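Local coordinates for protein dTDP-4-dehydrorhamnose reductase (Bacillus anthracis, PDB 3SC6) that catalyses the NADPH-dependent reduction of dTDP-4-dehydrorhamnose to dTDP-L-rhamnose, the final step of dTDP-L-rhamnose biosynthesis, at residues A[22-27]-A[190-195]; A[28-33]-A[200-205]; A[162-167]-A[218-223]. All blocks are in the same frame, centred on the assembly; numbering follows the deposited sequence. Where two conformers were deposited one is given.

Interaction 1. Residues A[22-27]-A[190-195]; sequences QEELNP and YVADLN
E24 makes the contact from the last turn of helix 16-24, meeting A192 and N195 on the first turns of the helix that starts at V191. Along 22-27, E23 is turned elsewhere, its OE1 bonded to the hydroxyl of Y160. E24 differs: its CB points toward 190-195, and with CG anti to the carbonyl carbon and the chain extended beyond, the carboxylate is carried across to the other helix. Its two oxygens have separate roles. OE1 accepts a hydrogen bond from N195 ND2 at 3.1 Å, with an N-H...O angle of 153°. The donor keeps the acceptor close to its own amide plane but comes to OE1 from above the carboxylate, 70° out of that plane, with the carboxylate and amide planes 75° apart. OE2 lies 3.7 Å from A192 CB, a van der Waals contact of the carboxylate oxygen with the methyl; its hydrogen-bond partner is Q20 NE2, one helical turn earlier, with K159 NZ a long, weak ion pair. The carboxylate is therefore gripped from both helices. L25 is the first residue to leave helical backbone angles, so the contact falls at the very end of its helix. The nearest CA pair, E24 and N195, is 7.2 Å apart. Helix 191-202 is set against helix 16-24 by further touches of V191 on L17 and N195 on L21; A192 also meets R279 and E283 of helix 273-283, and L194 faces strand 148-157.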
loop_
_atom_site.group_PDB
_atom_site.type_symbol
_atom_site.label_atom_id
_atom_site.label_comp_id
_atom_site.label_asym_id
_atom_site.label_seq_id
_atom_site.Cartn_x
_atom_site.Cartn_y
_atom_site.Cartn_z
ATOM N N GLN A 22 5.713 -6.159 -10.537
ATOM C CA GLN A 22 6.188 -6.362 -11.897
ATOM C C GLN A 22 6.779 -7.762 -12.103
ATOM O O GLN A 22 6.706 -8.317 -13.198
ATOM C CB GLN A 22 7.262 -5.313 -12.187
ATOM C CG GLN A 22 7.954 -5.425 -13.530
ATOM C CD GLN A 22 9.026 -4.359 -13.700
ATOM O OE1 GLN A 22 9.150 -3.448 -12.876
ATOM N NE2 GLN A 22 9.805 -4.465 -14.773
ATOM N N GLU A 23 7.365 -8.322 -11.051
ATOM C CA GLU A 23 7.973 -9.649 -11.116
ATOM C C GLU A 23 7.023 -10.786 -10.772
ATOM O O GLU A 23 7.258 -11.924 -11.164
ATOM C CB GLU A 23 9.143 -9.727 -10.133
ATOM C CG GLU A 23 10.264 -8.737 -10.380
ATOM C CD GLU A 23 11.370 -8.850 -9.345
ATOM O OE1 GLU A 23 11.230 -9.673 -8.413
ATOM O OE2 GLU A 23 12.374 -8.111 -9.454
ATOM N N GLU A 24 5.959 -10.486 -10.035
ATOM C CA GLU A 24 5.002 -11.519 -9.632
ATOM C C GLU A 24 3.803 -11.753 -10.564
ATOM O O GLU A 24 3.061 -12.719 -10.379
ATOM C CB GLU A 24 4.573 -11.282 -8.185
ATOM C CG GLU A 24 5.767 -11.353 -7.229
ATOM C CD GLU A 24 5.402 -11.125 -5.782
ATOM O OE1 GLU A 24 4.206 -10.902 -5.491
ATOM O OE2 GLU A 24 6.320 -11.173 -4.932
ATOM N N LEU A 25 3.601 -10.880 -11.546
ATOM C CA LEU A 25 2.496 -11.061 -12.486
ATOM C C LEU A 25 3.012 -12.024 -13.547
ATOM O O LEU A 25 4.073 -11.795 -14.128
ATOM C CB LEU A 25 2.059 -9.743 -13.121
ATOM C CG LEU A 25 1.490 -8.694 -12.172
ATOM C CD1 LEU A 25 1.164 -7.419 -12.933
ATOM C CD2 LEU A 25 0.252 -9.234 -11.468
ATOM N N ASN A 26 2.270 -13.101 -13.785
ATOM C CA ASN A 26 2.664 -14.107 -14.767
ATOM C C ASN A 26 2.838 -13.490 -16.159
ATOM O O ASN A 26 1.868 -13.024 -16.758
ATOM C CB ASN A 26 1.628 -15.239 -14.797
ATOM C CG ASN A 26 2.025 -16.380 -15.717
ATOM O OD1 ASN A 26 3.103 -16.375 -16.310
ATOM N ND2 ASN A 26 1.159 -17.378 -15.820
ATOM N N PRO A 27 4.081 -13.485 -16.678
ATOM C CA PRO A 27 4.355 -12.913 -18.001
ATOM C C PRO A 27 3.724 -13.684 -19.161
ATOM O O PRO A 27 3.559 -13.123 -20.240
ATOM C CB PRO A 27 5.883 -12.940 -18.095
ATOM C CG PRO A 27 6.313 -13.988 -17.141
ATOM C CD PRO A 27 5.305 -14.003 -16.037
ATOM N N TYR A 190 2.889 -7.861 3.893
ATOM C CA TYR A 190 3.957 -8.192 2.954
ATOM C C TYR A 190 3.487 -8.164 1.502
ATOM O O TYR A 190 2.590 -8.904 1.106
ATOM C CB TYR A 190 4.629 -9.519 3.335
ATOM C CG TYR A 190 5.622 -10.031 2.318
ATOM C CD1 TYR A 190 6.545 -9.183 1.728
ATOM C CD2 TYR A 190 5.724 -11.389 2.049
ATOM C CE1 TYR A 190 7.468 -9.657 0.815
ATOM C CE2 TYR A 190 6.660 -11.873 1.156
ATOM C CZ TYR A 190 7.526 -11.001 0.542
ATOM O OH TYR A 190 8.455 -11.472 -0.348
ATOM N N VAL A 191 4.115 -7.280 0.729
ATOM C CA VAL A 191 3.813 -7.086 -0.691
ATOM C C VAL A 191 3.443 -8.359 -1.446
ATOM O O VAL A 191 2.485 -8.365 -2.206
ATOM C CB VAL A 191 4.995 -6.401 -1.416
ATOM C CG1 VAL A 191 4.725 -6.298 -2.900
ATOM C CG2 VAL A 191 5.262 -5.020 -0.821
ATOM N N ALA A 192 4.195 -9.434 -1.249
ATOM C CA ALA A 192 3.897 -10.688 -1.944
ATOM C C ALA A 192 2.461 -11.137 -1.701
ATOM O O ALA A 192 1.794 -11.576 -2.636
ATOM C CB ALA A 192 4.865 -11.773 -1.549
ATOM N N ASP A 193 1.990 -11.041 -0.456
ATOM C CA ASP A 193 0.613 -11.440 -0.127
ATOM C C ASP A 193 -0.394 -10.467 -0.751
ATOM O O ASP A 193 -1.483 -10.871 -1.173
ATOM C CB ASP A 193 0.386 -11.535 1.391
ATOM C CG ASP A 193 1.217 -12.632 2.052
ATOM O OD1 ASP A 193 1.901 -13.391 1.337
ATOM O OD2 ASP A 193 1.162 -12.749 3.298
ATOM N N LEU A 194 -0.033 -9.188 -0.799
ATOM C CA LEU A 194 -0.904 -8.178 -1.379
ATOM C C LEU A 194 -1.034 -8.431 -2.879
ATOM O O LEU A 194 -2.141 -8.457 -3.423
ATOM C CB LEU A 194 -0.342 -6.773 -1.138
ATOM C CG LEU A 194 -1.173 -5.631 -1.730
ATOM C CD1 LEU A 194 -2.591 -5.678 -1.185
ATOM C CD2 LEU A 194 -0.531 -4.284 -1.444
ATOM N N ASN A 195 0.103 -8.620 -3.545
ATOM C CA ASN A 195 0.110 -8.870 -4.985
ATOM C C ASN A 195 -0.720 -10.088 -5.346
ATOM O O ASN A 195 -1.373 -10.104 -6.388
ATOM C CB ASN A 195 1.540 -9.005 -5.514
ATOM C CG ASN A 195 2.340 -7.716 -5.373
ATOM O OD1 ASN A 195 1.776 -6.640 -5.147
ATOM N ND2 ASN A 195 3.656 -7.812 -5.548
#

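Interaction 2. Residues A[28-33]-A[200-205]; sequences EEYDIY and KLIHTS
H203 is met on two sides from 28-33, by E29 at the edge of its imidazole and by Y30 over one face. E29 and H203 extend from opposite directions. The glutamate has CG anti to the backbone N (chi1 -179°) and a fully extended chain, which delivers OE2 to the NE2 corner of the ring. The modelled N-H...O geometry describes a His-carboxylate hydrogen bond, but the separation of 2.4 Å from H203 NE2 to E29 OE2 is too short to be trusted at this resolution; the pairing is more secure than its length. The carboxylate and imidazole planes are 41° apart, with E29 CD lying in the plane of the ring at its edge. On the far side of the imidazole, ND1 is hydrogen-bonded to N199 O, one helical turn back, which helps to fix the rotation of the ring.

Y30 and H203 form an offset edge-to-face aromatic pair: the tyrosine presents its edge to the imidazole face, the centroids lie 5.7 Å apart and the planes are inclined by 68°. Y30 OH stands above the imidazole, shifted toward its rim, 3.0 Å from H203 NE2. The same end of the tyrosine packs against I202, where CD1 approaches Y30 CZ at 4.0 Å.

Y30, on strand 30-35, touches E6 and V8 of the adjacent parallel strand 6-11 and reaches across to I202 and H203 at the C-terminal end of helix 191-202. Both Y30 and I202 contact I59 of strand 59-62, while L201 faces strand 148-157.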
loop_
_atom_site.group_PDB
_atom_site.type_symbol
_atom_site.label_atom_id
_atom_site.label_comp_id
_atom_site.label_asym_id
_atom_site.label_seq_id
_atom_site.Cartn_x
_atom_site.Cartn_y
_atom_site.Cartn_z
ATOM N N GLU A 28 3.390 -14.954 -18.952
ATOM C CA GLU A 28 2.767 -15.759 -20.007
ATOM C C GLU A 28 1.251 -15.687 -19.853
ATOM O O GLU A 28 0.548 -16.690 -19.931
ATOM C CB GLU A 28 3.259 -17.208 -19.968
ATOM C CG GLU A 28 4.759 -17.349 -20.200
ATOM C CD GLU A 28 5.220 -18.795 -20.201
ATOM O OE1 GLU A 28 4.377 -19.691 -19.976
ATOM O OE2 GLU A 28 6.427 -19.039 -20.429
ATOM N N GLU A 29 0.770 -14.467 -19.639
ATOM C CA GLU A 29 -0.646 -14.182 -19.459
ATOM C C GLU A 29 -0.895 -12.700 -19.735
ATOM O O GLU A 29 -1.910 -12.334 -20.331
ATOM C CB GLU A 29 -1.081 -14.527 -18.031
ATOM C CG GLU A 29 -2.558 -14.277 -17.738
ATOM C CD GLU A 29 -2.956 -14.624 -16.303
ATOM O OE1 GLU A 29 -2.080 -15.026 -15.505
ATOM O OE2 GLU A 29 -4.151 -14.487 -15.974
ATOM N N TYR A 30 0.042 -11.855 -19.298
ATOM C CA TYR A 30 -0.056 -10.415 -19.489
ATOM C C TYR A 30 1.212 -9.790 -20.064
ATOM O O TYR A 30 2.310 -10.305 -19.867
ATOM C CB TYR A 30 -0.263 -9.715 -18.140
ATOM C CG TYR A 30 -1.495 -10.086 -17.354
ATOM C CD1 TYR A 30 -2.690 -9.422 -17.562
ATOM C CD2 TYR A 30 -1.446 -11.050 -16.356
ATOM C CE1 TYR A 30 -3.819 -9.735 -16.831
ATOM C CE2 TYR A 30 -2.572 -11.369 -15.614
ATOM C CZ TYR A 30 -3.757 -10.706 -15.859
ATOM O OH TYR A 30 -4.887 -11.005 -15.138
ATOM N N ASP A 31 1.043 -8.678 -20.777
ATOM C CA ASP A 31 2.164 -7.934 -21.349
ATOM C C ASP A 31 2.342 -6.852 -20.305
ATOM O O ASP A 31 1.554 -5.909 -20.245
ATOM C CB ASP A 31 1.848 -7.308 -22.710
ATOM C CG ASP A 31 1.618 -8.336 -23.791
ATOM O OD1 ASP A 31 1.794 -9.538 -23.519
ATOM O OD2 ASP A 31 1.292 -7.931 -24.929
ATOM N N ILE A 32 3.365 -6.994 -19.473
ATOM C CA ILE A 32 3.621 -6.029 -18.410
ATOM C C ILE A 32 4.370 -4.787 -18.876
ATOM O O ILE A 32 5.511 -4.875 -19.322
ATOM C CB ILE A 32 4.414 -6.687 -17.268
ATOM C CG1 ILE A 32 3.688 -7.952 -16.778
ATOM C CG2 ILE A 32 4.627 -5.688 -16.140
ATOM C CD1 ILE A 32 4.412 -8.697 -15.680
ATOM N N TYR A 33 3.716 -3.632 -18.760
ATOM C CA TYR A 33 4.305 -2.358 -19.160
ATOM C C TYR A 33 4.539 -1.465 -17.950
ATOM O O TYR A 33 3.685 -0.653 -17.607
ATOM C CB TYR A 33 3.398 -1.620 -20.140
ATOM C CG TYR A 33 3.149 -2.344 -21.435
ATOM C CD1 TYR A 33 3.975 -2.142 -22.533
ATOM C CD2 TYR A 33 2.080 -3.216 -21.569
ATOM C CE1 TYR A 33 3.747 -2.794 -23.726
ATOM C CE2 TYR A 33 1.846 -3.875 -22.757
ATOM C CZ TYR A 33 2.682 -3.660 -23.832
ATOM O OH TYR A 33 2.452 -4.316 -25.015
ATOM N N LYS A 200 -5.732 -11.656 -8.016
ATOM C CA LYS A 200 -7.040 -12.318 -7.987
ATOM C C LYS A 200 -8.170 -11.359 -8.368
ATOM O O LYS A 200 -9.093 -11.739 -9.089
ATOM C CB LYS A 200 -7.273 -12.976 -6.618
ATOM C CG LYS A 200 -6.225 -14.067 -6.299
ATOM C CD LYS A 200 -6.350 -14.680 -4.893
ATOM C CE LYS A 200 -7.673 -15.385 -4.657
ATOM N NZ LYS A 200 -7.895 -16.525 -5.600
ATOM N N LEU A 201 -8.082 -10.113 -7.908
ATOM C CA LEU A 201 -9.106 -9.106 -8.220
ATOM C C LEU A 201 -9.135 -8.681 -9.690
ATOM O O LEU A 201 -10.210 -8.475 -10.249
ATOM C CB LEU A 201 -8.929 -7.855 -7.353
ATOM C CG LEU A 201 -9.130 -7.974 -5.840
ATOM C CD1 LEU A 201 -8.739 -6.678 -5.142
ATOM C CD2 LEU A 201 -10.575 -8.363 -5.516
ATOM N N ILE A 202 -7.966 -8.549 -10.316
ATOM C CA ILE A 202 -7.917 -8.132 -11.727
ATOM C C ILE A 202 -8.539 -9.146 -12.707
ATOM O O ILE A 202 -8.940 -8.762 -13.804
ATOM C CB ILE A 202 -6.502 -7.654 -12.168
ATOM C CG1 ILE A 202 -5.508 -8.808 -12.252
ATOM C CG2 ILE A 202 -5.974 -6.598 -11.199
ATOM C CD1 ILE A 202 -4.119 -8.359 -12.655
ATOM N N HIS A 203 -8.620 -10.425 -12.327
ATOM C CA HIS A 203 -9.233 -11.449 -13.206
ATOM C C HIS A 203 -10.759 -11.422 -13.147
ATOM O O HIS A 203 -11.417 -12.162 -13.869
ATOM C CB HIS A 203 -8.772 -12.871 -12.863
ATOM C CG HIS A 203 -7.340 -13.148 -13.187
ATOM N ND1 HIS A 203 -6.306 -12.875 -12.320
ATOM C CD2 HIS A 203 -6.776 -13.719 -14.278
ATOM C CE1 HIS A 203 -5.163 -13.243 -12.873
ATOM N NE2 HIS A 203 -5.421 -13.761 -14.060
ATOM N N THR A 204 -11.315 -10.576 -12.288
ATOM C CA THR A 204 -12.760 -10.468 -12.146
ATOM C C THR A 204 -13.202 -9.027 -12.336
ATOM O O THR A 204 -12.388 -8.150 -12.618
ATOM C CB THR A 204 -13.210 -10.912 -10.746
ATOM O OG1 THR A 204 -12.644 -10.041 -9.757
ATOM C CG2 THR A 204 -12.783 -12.342 -10.478
ATOM N N SER A 205 -14.503 -8.794 -12.186
ATOM C CA SER A 205 -15.069 -7.457 -12.328
ATOM C C SER A 205 -15.870 -7.096 -11.078
ATOM O O SER A 205 -16.824 -6.325 -11.141
ATOM C CB SER A 205 -15.945 -7.368 -13.576
ATOM O OG SER A 205 -17.002 -8.304 -13.522
#

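Interaction 3. Residues A[162-167]-A[218-223]; sequences NNFVKT and CSWFEF
In both F164 and F223 the ring carbon CG is anti to the backbone N (chi1 -177° for F164), a setting that throws each phenyl across the gap between helix 164-172 and helix 220-231. W220 takes the other course, with CG beside its backbone N, and the end of its indole swings nearer to F164. The outcome is an aromatic cluster of three rings with F164 at its centre. W220 offers an edge to the face of F164: CE3 of W220 stands almost over the middle of the phenyl, 3.7 Å from F164 CD1, the six-membered rings have centroids 4.7 Å apart, and a plane angle of 50° marks a tilted edge-to-face pair. F223 meets F164 differently. The two phenyls slide past each other rim to rim, with neither over the other's face; centroids are 5.6 Å apart, planes differ by 33°, and F164 CD2 lies at the edge of the F223 ring in its plane. V165 CG2 adds an aliphatic touch, 3.6 Å from F223 CZ.

Each helix starts with a capping side chain: N163 OD1 accepts from K166 N at 2.7 Å, and S219 OG accepts from E222 N at 3.1 Å. V180 packs on F164 and W220, and W220 also stacks on W155. V165 and F223 share L277 of helix 273-283. With the W220 side chain about 7 Å from the bound NADP, this partly buried aromatic cluster between two N-capped helix starts lies near the cofactor in the RmlD-type, Rossmann-based reductase fold.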
loop_
_atom_site.group_PDB
_atom_site.type_symbol
_atom_site.label_atom_id
_atom_site.label_comp_id
_atom_site.label_asym_id
_atom_site.label_seq_id
_atom_site.Cartn_x
_atom_site.Cartn_y
_atom_site.Cartn_z
ATOM N N ASN A 162 13.952 0.366 1.097
ATOM C CA ASN A 162 14.115 0.332 2.541
ATOM C C ASN A 162 12.765 0.124 3.197
ATOM O O ASN A 162 11.740 0.533 2.662
ATOM C CB ASN A 162 14.735 1.635 3.058
ATOM C CG ASN A 162 16.120 1.894 2.493
ATOM O OD1 ASN A 162 16.662 1.082 1.740
ATOM N ND2 ASN A 162 16.702 3.028 2.861
ATOM N N ASN A 163 12.769 -0.527 4.351
ATOM C CA ASN A 163 11.545 -0.786 5.090
ATOM C C ASN A 163 11.892 -1.071 6.546
ATOM O O ASN A 163 13.069 -1.182 6.900
ATOM C CB ASN A 163 10.742 -1.923 4.446
ATOM C CG ASN A 163 11.497 -3.235 4.414
ATOM O OD1 ASN A 163 12.456 -3.433 5.153
ATOM N ND2 ASN A 163 11.036 -4.156 3.582
ATOM N N PHE A 164 10.876 -1.186 7.390
ATOM C CA PHE A 164 11.094 -1.443 8.809
ATOM C C PHE A 164 11.768 -2.786 9.086
ATOM O O PHE A 164 12.530 -2.899 10.032
ATOM C CB PHE A 164 9.770 -1.344 9.568
ATOM C CG PHE A 164 9.900 -1.528 11.057
ATOM C CD1 PHE A 164 10.141 -0.439 11.880
ATOM C CD2 PHE A 164 9.758 -2.781 11.636
ATOM C CE1 PHE A 164 10.251 -0.600 13.249
ATOM C CE2 PHE A 164 9.866 -2.947 13.005
ATOM C CZ PHE A 164 10.111 -1.857 13.812
ATOM N N VAL A 165 11.507 -3.800 8.273
ATOM C CA VAL A 165 12.132 -5.100 8.510
ATOM C C VAL A 165 13.636 -5.066 8.211
ATOM O O VAL A 165 14.432 -5.592 8.989
ATOM C CB VAL A 165 11.456 -6.221 7.719
ATOM C CG1 VAL A 165 12.176 -7.537 7.953
ATOM C CG2 VAL A 165 9.999 -6.337 8.127
ATOM N N LYS A 166 14.023 -4.452 7.091
ATOM C CA LYS A 166 15.443 -4.362 6.729
ATOM C C LYS A 166 16.213 -3.490 7.723
ATOM O O LYS A 166 17.380 -3.749 7.998
ATOM C CB LYS A 166 15.635 -3.788 5.320
ATOM C CG LYS A 166 15.072 -4.614 4.167
ATOM C CD LYS A 166 15.330 -3.883 2.841
ATOM C CE LYS A 166 14.795 -4.632 1.636
ATOM N NZ LYS A 166 15.424 -5.962 1.483
ATOM N N THR A 167 15.561 -2.454 8.246
ATOM C CA THR A 167 16.197 -1.552 9.208
ATOM C C THR A 167 16.561 -2.268 10.512
ATOM O O THR A 167 17.662 -2.085 11.029
ATOM C CB THR A 167 15.315 -0.315 9.509
ATOM O OG1 THR A 167 15.114 0.436 8.305
ATOM C CG2 THR A 167 15.977 0.585 10.535
ATOM N N CYS A 218 -1.030 -5.895 15.644
ATOM C CA CYS A 218 0.371 -5.985 16.022
ATOM C C CYS A 218 0.853 -4.624 16.532
ATOM O O CYS A 218 0.045 -3.769 16.873
ATOM C CB CYS A 218 1.152 -6.421 14.778
ATOM S SG CYS A 218 2.891 -6.677 14.961
ATOM N N SER A 219 2.166 -4.436 16.603
ATOM C CA SER A 219 2.757 -3.174 17.061
ATOM C C SER A 219 4.214 -3.207 16.640
ATOM O O SER A 219 4.817 -4.280 16.620
ATOM C CB SER A 219 2.659 -3.022 18.577
ATOM O OG SER A 219 3.380 -4.043 19.242
ATOM N N TRP A 220 4.789 -2.051 16.315
ATOM C CA TRP A 220 6.190 -2.017 15.889
ATOM C C TRP A 220 7.069 -2.757 16.876
ATOM O O TRP A 220 8.017 -3.437 16.486
ATOM C CB TRP A 220 6.704 -0.590 15.695
ATOM C CG TRP A 220 5.922 0.193 14.696
ATOM C CD1 TRP A 220 5.025 1.185 14.953
ATOM C CD2 TRP A 220 5.885 -0.028 13.283
ATOM N NE1 TRP A 220 4.480 1.643 13.780
ATOM C CE2 TRP A 220 4.985 0.909 12.739
ATOM C CE3 TRP A 220 6.544 -0.912 12.422
ATOM C CZ2 TRP A 220 4.723 0.986 11.373
ATOM C CZ3 TRP A 220 6.286 -0.834 11.066
ATOM C CH2 TRP A 220 5.382 0.109 10.554
ATOM N N PHE A 221 6.734 -2.624 18.155
ATOM C CA PHE A 221 7.463 -3.268 19.238
ATOM C C PHE A 221 7.373 -4.799 19.146
ATOM O O PHE A 221 8.402 -5.472 19.049
ATOM C CB PHE A 221 6.929 -2.747 20.573
ATOM C CG PHE A 221 7.572 -3.360 21.777
ATOM C CD1 PHE A 221 8.774 -2.873 22.258
ATOM C CD2 PHE A 221 6.939 -4.380 22.471
ATOM C CE1 PHE A 221 9.361 -3.424 23.380
ATOM C CE2 PHE A 221 7.515 -4.931 23.597
ATOM C CZ PHE A 221 8.731 -4.452 24.054
ATOM N N GLU A 222 6.155 -5.344 19.171
ATOM C CA GLU A 222 5.962 -6.800 19.079
ATOM C C GLU A 222 6.464 -7.312 17.738
ATOM O O GLU A 222 6.985 -8.425 17.633
ATOM C CB GLU A 222 4.489 -7.172 19.232
ATOM C CG GLU A 222 3.882 -6.819 20.571
ATOM C CD GLU A 222 2.405 -7.170 20.651
ATOM O OE1 GLU A 222 1.829 -7.608 19.627
ATOM O OE2 GLU A 222 1.816 -6.994 21.741
ATOM N N PHE A 223 6.282 -6.491 16.712
ATOM C CA PHE A 223 6.710 -6.828 15.368
ATOM C C PHE A 223 8.229 -6.885 15.370
ATOM O O PHE A 223 8.822 -7.827 14.848
ATOM C CB PHE A 223 6.144 -5.799 14.376
ATOM C CG PHE A 223 6.513 -6.048 12.942
ATOM C CD1 PHE A 223 5.944 -7.094 12.245
ATOM C CD2 PHE A 223 7.312 -5.159 12.254
ATOM C CE1 PHE A 223 6.249 -7.313 10.924
ATOM C CE2 PHE A 223 7.607 -5.365 10.924
ATOM C CZ PHE A 223 7.075 -6.442 10.261
#

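Interactions 1 and 2 are neighbours, with centres 11 Å apart: both use helix 191-202, its start in interaction 1 and its end in interaction 2, while helix 16-24 and strand 30-35 follow each other in sequence. They touch directly, I32 CD1 lying 3.4 Å from Q22 O. Interaction 3 stands apart, its centre 21 Å from interaction 1 and 31 Å from interaction 2, though interactions 2 and 3 reach the same sheet. Along the chain the order is 22-27, 28-33, 162-167, 190-195, 200-205, 218-223. Interactions 1 and 2 thus bring the later half back onto the N-terminal Rossmann elements; interaction 3 joins two later helices. All six segments fall within the RmlD family region.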